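Side-chain contact in actin-related protein 8 (Homo sapiens, PDB 4FO0), which binds ATP with low basal ATPase activity, is a proposed core component of the INO80 chromatin remodelling complex and is needed to bring INO80 to sites of DNA damage: residues E70-E73 / Q74-G78. Numbering follows the deposited sequence.
Sequences ESNE and QRQNG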
ATOM      1  N   GLU A  70       7.571  15.733 -21.367  1.00 63.10           N
ATOM      2  CA  GLU A  70       8.447  16.153 -20.278  1.00 57.21           C
ATOM      3  C   GLU A  70       8.883  14.998 -19.379  1.00 46.76           C
ATOM      4  O   GLU A  70       9.803  15.151 -18.583  1.00 56.08           O
ATOM      5  CB  GLU A  70       7.773  17.240 -19.437  1.00 54.51           C
ATOM      6  CG  GLU A  70       7.236  18.422 -20.249  1.00 76.17           C
ATOM      7  CD  GLU A  70       5.769  18.263 -20.682  1.00 91.68           C
ATOM      8  OE1 GLU A  70       5.307  17.127 -20.954  1.00 67.66           O
ATOM      9  OE2 GLU A  70       5.073  19.298 -20.750  1.00106.44           O
ATOM     10  N   SER A  71       8.240  13.841 -19.513  1.00 45.54           N
ATOM     11  CA  SER A  71       8.439  12.758 -18.550  1.00 45.09           C
ATOM     12  C   SER A  71       9.882  12.343 -18.429  1.00 41.52           C
ATOM     13  O   SER A  71      10.374  12.091 -17.333  1.00 49.71           O
ATOM     14  CB  SER A  71       7.592  11.540 -18.892  1.00 35.09           C
ATOM     15  OG  SER A  71       6.237  11.772 -18.567  1.00 49.00           O
ATOM     16  N   ASN A  72      10.565  12.269 -19.557  1.00 45.12           N
ATOM     17  CA  ASN A  72      11.916  11.758 -19.540  1.00 37.81           C
ATOM     18  C   ASN A  72      12.888  12.726 -18.885  1.00 47.60           C
ATOM     19  O   ASN A  72      13.710  12.324 -18.063  1.00 46.72           O
ATOM     20  CB  ASN A  72      12.372  11.391 -20.942  1.00 54.45           C
ATOM     21  CG  ASN A  72      13.438  10.338 -20.925  1.00 82.23           C
ATOM     22  OD1 ASN A  72      13.139   9.144 -20.984  1.00 98.01           O
ATOM     23  ND2 ASN A  72      14.697  10.764 -20.803  1.00 59.00           N
ATOM     24  N   GLU A  73      12.781  14.005 -19.239  1.00 50.49           N
ATOM     25  CA  GLU A  73      13.595  15.034 -18.606  1.00 45.29           C
ATOM     26  C   GLU A  73      13.354  15.121 -17.101  1.00 47.76           C
ATOM     27  O   GLU A  73      14.303  15.184 -16.322  1.00 40.95           O
ATOM     28  CB  GLU A  73      13.336  16.393 -19.238  1.00 45.24           C
ATOM     29  CG  GLU A  73      13.963  17.535 -18.460  1.00 79.77           C
ATOM     30  CD  GLU A  73      14.383  18.694 -19.346  1.00100.77           C
ATOM     31  OE1 GLU A  73      13.745  18.893 -20.408  1.00 86.98           O
ATOM     32  OE2 GLU A  73      15.359  19.398 -18.978  1.00 78.77           O
ATOM     33  N   GLN A  74      12.083  15.133 -16.702  1.00 46.11           N
ATOM     34  CA  GLN A  74      11.711  15.202 -15.289  1.00 43.70           C
ATOM     35  C   GLN A  74      12.339  14.057 -14.507  1.00 39.34           C
ATOM     36  O   GLN A  74      12.892  14.240 -13.423  1.00 41.51           O
ATOM     37  CB  GLN A  74      10.190  15.177 -15.136  1.00 45.77           C
ATOM     38  CG  GLN A  74       9.684  15.362 -13.703  1.00 35.12           C
ATOM     39  CD  GLN A  74       8.174  15.538 -13.647  1.00 44.37           C
ATOM     40  OE1 GLN A  74       7.457  14.674 -13.167  1.00 45.77           O
ATOM     41  NE2 GLN A  74       7.690  16.662 -14.155  1.00 52.52           N
ATOM     42  N   ARG A  75      12.259  12.872 -15.087  1.00 43.40           N
ATOM     43  CA  ARG A  75      12.868  11.678 -14.523  1.00 46.85           C
ATOM     44  C   ARG A  75      14.378  11.900 -14.306  1.00 45.70           C
ATOM     45  O   ARG A  75      14.889  11.737 -13.192  1.00 47.05           O
ATOM     46  CB  ARG A  75      12.571  10.513 -15.468  1.00 39.60           C
ATOM     47  CG  ARG A  75      12.871   9.125 -14.968  1.00 57.71           C
ATOM     48  CD  ARG A  75      12.342   8.100 -15.979  1.00 56.08           C
ATOM     49  NE  ARG A  75      10.883   8.090 -15.985  1.00 69.81           N
ATOM     50  CZ  ARG A  75      10.121   8.343 -17.047  1.00 77.14           C
ATOM     51  NH1 ARG A  75      10.690   8.617 -18.228  1.00 55.93           N
ATOM     52  NH2 ARG A  75       8.786   8.313 -16.920  1.00 39.19           N
ATOM     53  N   GLN A  76      15.078  12.284 -15.370  1.00 43.95           N
ATOM     54  CA  GLN A  76      16.489  12.683 -15.307  1.00 42.07           C
ATOM     55  C   GLN A  76      16.840  13.639 -14.155  1.00 46.69           C
ATOM     56  O   GLN A  76      17.783  13.409 -13.388  1.00 40.61           O
ATOM     57  CB  GLN A  76      16.876  13.381 -16.614  1.00 52.78           C
ATOM     58  CG  GLN A  76      16.945  12.475 -17.806  1.00 50.78           C
ATOM     59  CD  GLN A  76      17.890  11.330 -17.562  1.00 94.67           C
ATOM     60  OE1 GLN A  76      17.917  10.767 -16.467  1.00 76.96           O
ATOM     61  NE2 GLN A  76      18.688  10.986 -18.571  1.00119.25           N
ATOM     62  N   ASN A  77      16.099  14.737 -14.063  1.00 33.33           N
ATOM     63  CA  ASN A  77      16.424  15.770 -13.099  1.00 30.98           C
ATOM     64  C   ASN A  77      16.191  15.301 -11.680  1.00 36.44           C
ATOM     65  O   ASN A  77      16.935  15.669 -10.768  1.00 40.88           O
ATOM     66  CB  ASN A  77      15.662  17.062 -13.410  1.00 32.05           C
ATOM     67  CG  ASN A  77      15.996  17.624 -14.798  1.00 58.56           C
ATOM     68  OD1 ASN A  77      17.146  17.556 -15.282  1.00 42.20           O
ATOM     69  ND2 ASN A  77      14.980  18.174 -15.451  1.00 58.65           N
ATOM     70  N   GLY A  78      15.161  14.475 -11.500  1.00 42.96           N
ATOM     71  CA  GLY A  78      14.890  13.855 -10.213  1.00 33.18           C
ATOM     72  C   GLY A  78      16.022  12.934  -9.782  1.00 37.47           C
ATOM     73  O   GLY A  78      16.444  12.933  -8.616  1.00 28.88           O
TER
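The guanidinium of R75 has the carbonyl oxygen S71 O over one face, off toward the rim and 3.6 Å from NH1, while the amide oxygen of N72 meets its edge in plane, OD1 standing 3.7 Å from NH1. The amide and guanidinium planes are turned 79° apart. R75 gets there because its CG is anti to the backbone N (chi1 -169°) and the chain, extended at first, bends at chi3, swinging the head back over the preceding turn. Its NH2 passes CB of S71 at 4.0 Å and donates a hydrogen bond to L66 O, just ahead of the helix. With an alanine here, L66 O would probably lose this donor, S71 O the group it lies over and N72 OD1 its neighbour at the edge. S71 OG hydrogen-bonds G368 O, in a loop whose V370 also touches E70, S71 and Q74. Two residues along, the E73 and N77 side chains cross at an angle, carboxylate and amide planes 53° apart, with N77 ND2 near CG of E73. Next to them N72 and Q76 run side by side, ND2 of N72 4.1 Å from CG of Q76. Beneath the side chains, Q74 N binds E70 O at 3.0 Å and Q76 N binds N72 O with an almost straight N-H...O; R75 N to S71 O and N77 N to E73 O complete the set. These i to i+4 bonds and side-chain neighbours mark the first turns of an alpha-helix, here helix 71-88 on the surface of the actin fold, away from the ATP site.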